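PDB 3VPB: alpha-aminoadipate/glutamate carrier protein LysW from Sulfolobus tokodaii, which carries glutamate and alpha-aminoadipate, covalently bound, while they are converted to ornithine and lysine in arginine and lysine biosynthesis. Local coordinates for residues Gly22-Val25 with Ala31-Glu34; Leu33-Asp38 with Leu42-Ala47. All coordinates share one frame; numbering follows the deposited sequence.

Interactions 1 and 2 lie on the two edges of strand 32-38, the middle of a three-stranded antiparallel sheet. Their centres are about 7 Å apart, and both use Leu33 and Glu34. Val35, on the middle strand, also joins interaction 2 to the start of segment 22-25: Gly22 N is 2.7 Å from Val35 O and Glu23 O is 2.9 Å from Val35 N, both probable hydrogen bonds. Val25 CG2 packs 3.9 Å from Leu44 CD2 across the middle strand. The zinc site of Cys6, Cys9, His27 and Cys29 lies close by, with the side chain of Leu33 about 5 Å from the metal.

Interaction 1: Gly22-Val25 with Ala31-Glu34; sequences GEIV and AQLE
Val25 and Leu33 are joined by two backbone hydrogen bonds, one in each direction. Val25 N donates to Leu33 O at 2.8 Å and with an N-H...O angle of 162°. The return bond, from Leu33 N to Val25 O, is 2.9 Å long and more bent, at 144°. Two CA-H...O contacts continue the pairing: Ile24 CA lies 3.2 Å from Leu33 O, and Glu34 CA lies 3.4 Å from Glu23 O. Leu33 O therefore receives both an N-H and a C-H from the facing strand. Ile24 and Glu34 form the next, non-hydrogen-bonded pair. This is the antiparallel pairing of a beta hairpin, made by strand 24-26 and the start of strand 32-38. Its connection carries the zinc ligands His27 and Cys29, as expected in a zinc-ribbon protein. Side chains alternate between the two faces of the sheet. Val25 and Leu33 share one face, where Val25 CG2 meets Leu33 CB at 3.9 Å. That methyl stands between the backbone N and the carbonyl carbon of Val25. Leu33 then runs on toward Cys6 and Pro7, beside the metal site. Ile24 and Glu34 share the other face. The Ile24 side chain slants across the aliphatic part of Glu34, with Ile24 CD1 3.9 Å from Glu34 CG. The Gln32 side chain crosses that of Ile24 at about a right angle. Gln32 NE2 comes to 3.2 Å from Ile24 CG2. A bend at chi2 (-94°) folds the Gln32 chain to bring the amide there. Ile9 of the putative acetylornithine deacetylase chain packs on both Ile24 and Glu34. Glu23 points away from the hairpin partner; its OE2 accepts a hydrogen bond from Leu20 N and forms a salt bridge with Lys15 of that same neighbouring chain.

Interaction 2: Leu33-Asp38 with Leu42-Ala47; sequences LEVYND and LALRLA
Leu44 packs between Leu33 and Val35 on one face of the hairpin. Its CD2 touches Val35 CB at 4.0 Å. The Leu33 and Leu44 side chains cross at about a right angle, and their CD1 methyls meet. Val35 CG2 also rests on Leu42 CG, 3.9 Å away. On the other face, the Tyr36 ring is held between two side chains. Ala43 CB makes a CH-pi contact with one side, 3.9 Å from the ring centroid. The Arg45 guanidinium lies flat over the opposite side in a cation-pi stack, its plane 21° from that of the ring and NH1 above the ring centre. A chi1 of 72° puts Tyr36 CG between its own backbone N and carbonyl carbon, and the ring then lies over the facing strand. A serine here would probably leave the guanidinium without its flat support and uncover the Ala43 methyl. Backbone hydrogen bonds join Glu34 with Arg45 and Tyr36 with Ala43, two to each pair. At the polar edge, a water bridges Glu34 OE2 and Arg45 NE, 2.7 Å from each. Arg45 NH2 forms a salt bridge with Glu111 of a second putative acetylornithine deacetylase chain. Strand 24-26 borders strand 32-38 on its other edge, and Leu4 of strand 2-5 packs on Leu42 and Leu44.

Interaction 1: Gly22-Val25 with Ala31-Glu34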
ATOM      1  N   GLY E  22      -8.963  12.644  22.614  1.00 33.10           N
ATOM      2  CA  GLY E  22      -9.003  11.428  21.787  1.00 32.33           C
ATOM      3  C   GLY E  22     -10.313  11.228  21.031  1.00 31.07           C
ATOM      4  O   GLY E  22     -10.408  10.360  20.167  1.00 31.12           O
ATOM      5  N   GLU E  23     -11.332  12.013  21.379  1.00 30.74           N
ATOM      6  CA  GLU E  23     -12.626  11.967  20.694  1.00 30.43           C
ATOM      7  C   GLU E  23     -12.555  12.617  19.324  1.00 30.33           C
ATOM      8  O   GLU E  23     -11.744  13.496  19.098  1.00 28.71           O
ATOM      9  CB  GLU E  23     -13.698  12.667  21.512  1.00 31.22           C
ATOM     10  CG  GLU E  23     -14.243  11.839  22.639  1.00 34.17           C
ATOM     11  CD  GLU E  23     -15.518  12.407  23.181  1.00 38.87           C
ATOM     12  OE1 GLU E  23     -16.592  12.191  22.569  1.00 41.25           O
ATOM     13  OE2 GLU E  23     -15.441  13.065  24.234  1.00 41.36           O
ATOM     14  N   ILE E  24     -13.420  12.164  18.422  1.00 30.51           N
ATOM     15  CA  ILE E  24     -13.456  12.649  17.051  1.00 31.64           C
ATOM     16  C   ILE E  24     -14.576  13.665  16.884  1.00 32.07           C
ATOM     17  O   ILE E  24     -15.688  13.452  17.393  1.00 32.50           O
ATOM     18  CB  ILE E  24     -13.703  11.474  16.072  1.00 31.70           C
ATOM     19  CG1 ILE E  24     -12.559  10.458  16.133  1.00 32.15           C
ATOM     20  CG2 ILE E  24     -13.919  11.974  14.645  1.00 32.28           C
ATOM     21  CD1 ILE E  24     -11.173  11.030  15.954  1.00 32.22           C
ATOM     22  N   VAL E  25     -14.285  14.765  16.185  1.00 32.54           N
ATOM     23  CA  VAL E  25     -15.312  15.761  15.828  1.00 33.12           C
ATOM     24  C   VAL E  25     -15.222  16.106  14.337  1.00 33.34           C
ATOM     25  O   VAL E  25     -14.123  16.239  13.781  1.00 32.56           O
ATOM     26  CB  VAL E  25     -15.253  17.060  16.708  1.00 33.27           C
ATOM     27  CG1 VAL E  25     -15.309  16.719  18.193  1.00 34.32           C
ATOM     28  CG2 VAL E  25     -14.019  17.901  16.424  1.00 33.54           C
ATOM     29  N   ALA E  31     -13.218  18.169   7.152  1.00 28.67           N
ATOM     30  CA  ALA E  31     -12.165  17.531   7.938  1.00 28.91           C
ATOM     31  C   ALA E  31     -12.749  16.744   9.105  1.00 28.73           C
ATOM     32  O   ALA E  31     -13.755  17.139   9.712  1.00 28.21           O
ATOM     33  CB  ALA E  31     -11.155  18.557   8.440  1.00 28.63           C
ATOM     34  N   GLN E  32     -12.117  15.610   9.381  1.00 28.61           N
ATOM     35  CA  GLN E  32     -12.355  14.850  10.593  1.00 29.11           C
ATOM     36  C   GLN E  32     -11.213  15.203  11.528  1.00 28.34           C
ATOM     37  O   GLN E  32     -10.053  15.212  11.104  1.00 28.65           O
ATOM     38  CB  GLN E  32     -12.351  13.358  10.291  1.00 29.67           C
ATOM     39  CG  GLN E  32     -13.715  12.800   9.860  1.00 34.11           C
ATOM     40  CD  GLN E  32     -14.498  12.231  11.027  1.00 39.70           C
ATOM     41  OE1 GLN E  32     -14.640  11.010  11.168  1.00 42.01           O
ATOM     42  NE2 GLN E  32     -14.992  13.113  11.892  1.00 41.58           N
ATOM     43  N   LEU E  33     -11.549  15.512  12.781  1.00 27.01           N
ATOM     44  CA  LEU E  33     -10.596  16.078  13.731  1.00 26.67           C
ATOM     45  C   LEU E  33     -10.594  15.258  15.010  1.00 26.66           C
ATOM     46  O   LEU E  33     -11.596  14.634  15.349  1.00 27.43           O
ATOM     47  CB  LEU E  33     -10.951  17.548  14.048  1.00 26.32           C
ATOM     48  CG  LEU E  33     -11.091  18.492  12.837  1.00 26.68           C
ATOM     49  CD1 LEU E  33     -11.691  19.870  13.223  1.00 27.06           C
ATOM     50  CD2 LEU E  33      -9.767  18.662  12.120  1.00 23.94           C
ATOM     51  N   GLU E  34      -9.463  15.254  15.708  1.00 26.29           N
ATOM     52  CA  GLU E  34      -9.349  14.590  16.996  1.00 26.39           C
ATOM     53  C   GLU E  34      -9.051  15.634  18.057  1.00 25.56           C
ATOM     54  O   GLU E  34      -8.206  16.502  17.848  1.00 25.31           O
ATOM     55  CB  GLU E  34      -8.206  13.589  16.949  1.00 26.91           C
ATOM     56  CG  GLU E  34      -8.216  12.561  18.063  1.00 30.74           C
ATOM     57  CD  GLU E  34      -7.577  11.252  17.612  1.00 37.13           C
ATOM     58  OE1 GLU E  34      -7.867  10.207  18.233  1.00 40.21           O
ATOM     59  OE2 GLU E  34      -6.785  11.273  16.629  1.00 41.05           O
TER

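Interaction 2: Leu33-Asp38 with Leu42-Ala47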
ATOM      1  N   LEU E  33     -11.549  15.512  12.781  1.00 27.01           N
ATOM      2  CA  LEU E  33     -10.596  16.078  13.731  1.00 26.67           C
ATOM      3  C   LEU E  33     -10.594  15.258  15.010  1.00 26.66           C
ATOM      4  O   LEU E  33     -11.596  14.634  15.349  1.00 27.43           O
ATOM      5  CB  LEU E  33     -10.951  17.548  14.048  1.00 26.32           C
ATOM      6  CG  LEU E  33     -11.091  18.492  12.837  1.00 26.68           C
ATOM      7  CD1 LEU E  33     -11.691  19.870  13.223  1.00 27.06           C
ATOM      8  CD2 LEU E  33      -9.767  18.662  12.120  1.00 23.94           C
ATOM      9  N   GLU E  34      -9.463  15.254  15.708  1.00 26.29           N
ATOM     10  CA  GLU E  34      -9.349  14.590  16.996  1.00 26.39           C
ATOM     11  C   GLU E  34      -9.051  15.634  18.057  1.00 25.56           C
ATOM     12  O   GLU E  34      -8.206  16.502  17.848  1.00 25.31           O
ATOM     13  CB  GLU E  34      -8.206  13.589  16.949  1.00 26.91           C
ATOM     14  CG  GLU E  34      -8.216  12.561  18.063  1.00 30.74           C
ATOM     15  CD  GLU E  34      -7.577  11.252  17.612  1.00 37.13           C
ATOM     16  OE1 GLU E  34      -7.867  10.207  18.233  1.00 40.21           O
ATOM     17  OE2 GLU E  34      -6.785  11.273  16.629  1.00 41.05           O
ATOM     18  N   VAL E  35      -9.722  15.562  19.200  1.00 25.06           N
ATOM     19  CA  VAL E  35      -9.313  16.456  20.289  1.00 24.92           C
ATOM     20  C   VAL E  35      -8.107  15.877  21.043  1.00 25.56           C
ATOM     21  O   VAL E  35      -7.973  14.652  21.185  1.00 25.65           O
ATOM     22  CB  VAL E  35     -10.506  17.009  21.193  1.00 25.79           C
ATOM     23  CG1 VAL E  35     -11.879  16.485  20.783  1.00 24.71           C
ATOM     24  CG2 VAL E  35     -10.231  16.926  22.706  1.00 25.64           C
ATOM     25  N   TYR E  36      -7.195  16.759  21.453  1.00 25.13           N
ATOM     26  CA  TYR E  36      -6.035  16.343  22.234  1.00 25.64           C
ATOM     27  C   TYR E  36      -5.696  17.422  23.258  1.00 26.65           C
ATOM     28  O   TYR E  36      -6.202  18.541  23.182  1.00 24.64           O
ATOM     29  CB  TYR E  36      -4.829  16.013  21.329  1.00 25.38           C
ATOM     30  CG  TYR E  36      -4.155  17.202  20.679  1.00 25.87           C
ATOM     31  CD1 TYR E  36      -2.947  17.707  21.182  1.00 26.33           C
ATOM     32  CD2 TYR E  36      -4.705  17.810  19.551  1.00 26.04           C
ATOM     33  CE1 TYR E  36      -2.314  18.800  20.580  1.00 25.86           C
ATOM     34  CE2 TYR E  36      -4.073  18.894  18.935  1.00 27.04           C
ATOM     35  CZ  TYR E  36      -2.879  19.381  19.460  1.00 26.36           C
ATOM     36  OH  TYR E  36      -2.263  20.457  18.877  1.00 27.66           O
ATOM     37  N   ASN E  37      -4.852  17.061  24.217  1.00 28.29           N
ATOM     38  CA  ASN E  37      -4.404  17.992  25.239  1.00 30.38           C
ATOM     39  C   ASN E  37      -3.020  18.542  24.917  1.00 31.47           C
ATOM     40  O   ASN E  37      -2.100  17.792  24.600  1.00 30.90           O
ATOM     41  CB  ASN E  37      -4.395  17.312  26.606  1.00 31.15           C
ATOM     42  CG  ASN E  37      -3.805  18.197  27.690  1.00 32.67           C
ATOM     43  OD1 ASN E  37      -4.255  19.320  27.907  1.00 34.15           O
ATOM     44  ND2 ASN E  37      -2.785  17.690  28.370  1.00 34.64           N
ATOM     45  N   ASP E  38      -2.899  19.860  24.977  1.00 32.64           N
ATOM     46  CA  ASP E  38      -1.631  20.541  24.782  1.00 34.54           C
ATOM     47  C   ASP E  38      -1.442  21.414  26.028  1.00 34.87           C
ATOM     48  O   ASP E  38      -1.953  22.528  26.080  1.00 35.46           O
ATOM     49  CB  ASP E  38      -1.714  21.369  23.489  1.00 34.91           C
ATOM     50  CG  ASP E  38      -0.348  21.787  22.953  1.00 37.37           C
ATOM     51  OD1 ASP E  38       0.278  22.686  23.544  1.00 39.81           O
ATOM     52  OD2 ASP E  38       0.082  21.241  21.917  1.00 40.34           O
ATOM     53  N   LEU E  42      -7.182  22.307  25.393  1.00 26.30           N
ATOM     54  CA  LEU E  42      -7.702  21.333  24.473  1.00 24.61           C
ATOM     55  C   LEU E  42      -7.372  21.921  23.111  1.00 24.22           C
ATOM     56  O   LEU E  42      -7.375  23.137  22.943  1.00 22.73           O
ATOM     57  CB  LEU E  42      -9.199  21.187  24.632  1.00 24.21           C
ATOM     58  CG  LEU E  42      -9.787  19.920  25.241  1.00 26.60           C
ATOM     59  CD1 LEU E  42      -8.919  19.256  26.343  1.00 24.77           C
ATOM     60  CD2 LEU E  42     -11.214  20.200  25.716  1.00 27.73           C
ATOM     61  N   ALA E  43      -7.030  21.066  22.160  1.00 23.44           N
ATOM     62  CA  ALA E  43      -6.755  21.536  20.817  1.00 24.18           C
ATOM     63  C   ALA E  43      -7.258  20.485  19.833  1.00 24.43           C
ATOM     64  O   ALA E  43      -7.660  19.385  20.232  1.00 24.71           O
ATOM     65  CB  ALA E  43      -5.257  21.782  20.641  1.00 24.09           C
ATOM     66  N   LEU E  44      -7.256  20.830  18.551  1.00 24.72           N
ATOM     67  CA  LEU E  44      -7.749  19.918  17.529  1.00 24.66           C
ATOM     68  C   LEU E  44      -6.661  19.631  16.513  1.00 25.17           C
ATOM     69  O   LEU E  44      -5.983  20.550  16.057  1.00 26.15           O
ATOM     70  CB  LEU E  44      -8.939  20.552  16.834  1.00 24.59           C
ATOM     71  CG  LEU E  44     -10.217  20.776  17.643  1.00 24.24           C
ATOM     72  CD1 LEU E  44     -11.194  21.640  16.883  1.00 24.07           C
ATOM     73  CD2 LEU E  44     -10.859  19.445  17.998  1.00 23.85           C
ATOM     74  N   ARG E  45      -6.482  18.368  16.147  1.00 25.83           N
ATOM     75  CA  ARG E  45      -5.670  18.071  14.961  1.00 26.62           C
ATOM     76  C   ARG E  45      -6.389  17.101  14.021  1.00 26.28           C
ATOM     77  O   ARG E  45      -7.401  16.513  14.391  1.00 25.28           O
ATOM     78  CB  ARG E  45      -4.277  17.567  15.347  1.00 26.99           C
ATOM     79  CG  ARG E  45      -4.291  16.346  16.217  1.00 28.61           C
ATOM     80  CD  ARG E  45      -2.913  15.725  16.294  1.00 34.27           C
ATOM     81  NE  ARG E  45      -2.904  14.725  17.351  1.00 35.63           N
ATOM     82  CZ  ARG E  45      -2.244  14.854  18.501  1.00 38.47           C
ATOM     83  NH1 ARG E  45      -1.491  15.927  18.742  1.00 38.46           N
ATOM     84  NH2 ARG E  45      -2.321  13.892  19.408  1.00 38.48           N
ATOM     85  N   LEU E  46      -5.862  16.945  12.805  1.00 27.07           N
ATOM     86  CA  LEU E  46      -6.420  16.026  11.816  1.00 27.24           C
ATOM     87  C   LEU E  46      -6.497  14.611  12.372  1.00 27.27           C
ATOM     88  O   LEU E  46      -5.500  14.091  12.900  1.00 27.37           O
ATOM     89  CB  LEU E  46      -5.564  16.037  10.545  1.00 27.34           C
ATOM     90  CG  LEU E  46      -6.224  15.672   9.207  1.00 29.41           C
ATOM     91  CD1 LEU E  46      -7.316  16.672   8.849  1.00 29.49           C
ATOM     92  CD2 LEU E  46      -5.185  15.591   8.107  1.00 29.24           C
ATOM     93  N   ALA E  47      -7.675  13.997  12.274  1.00 26.85           N
ATOM     94  CA  ALA E  47      -7.863  12.624  12.765  1.00 26.94           C
ATOM     95  C   ALA E  47      -7.126  11.660  11.841  1.00 27.67           C
ATOM     96  O   ALA E  47      -6.889  11.979  10.674  1.00 25.85           O
ATOM     97  CB  ALA E  47      -9.315  12.265  12.793  1.00 26.94           C
TER
HETATM   98  O   HOH W   1      -4.443  12.523  17.156  1.00 58.98           O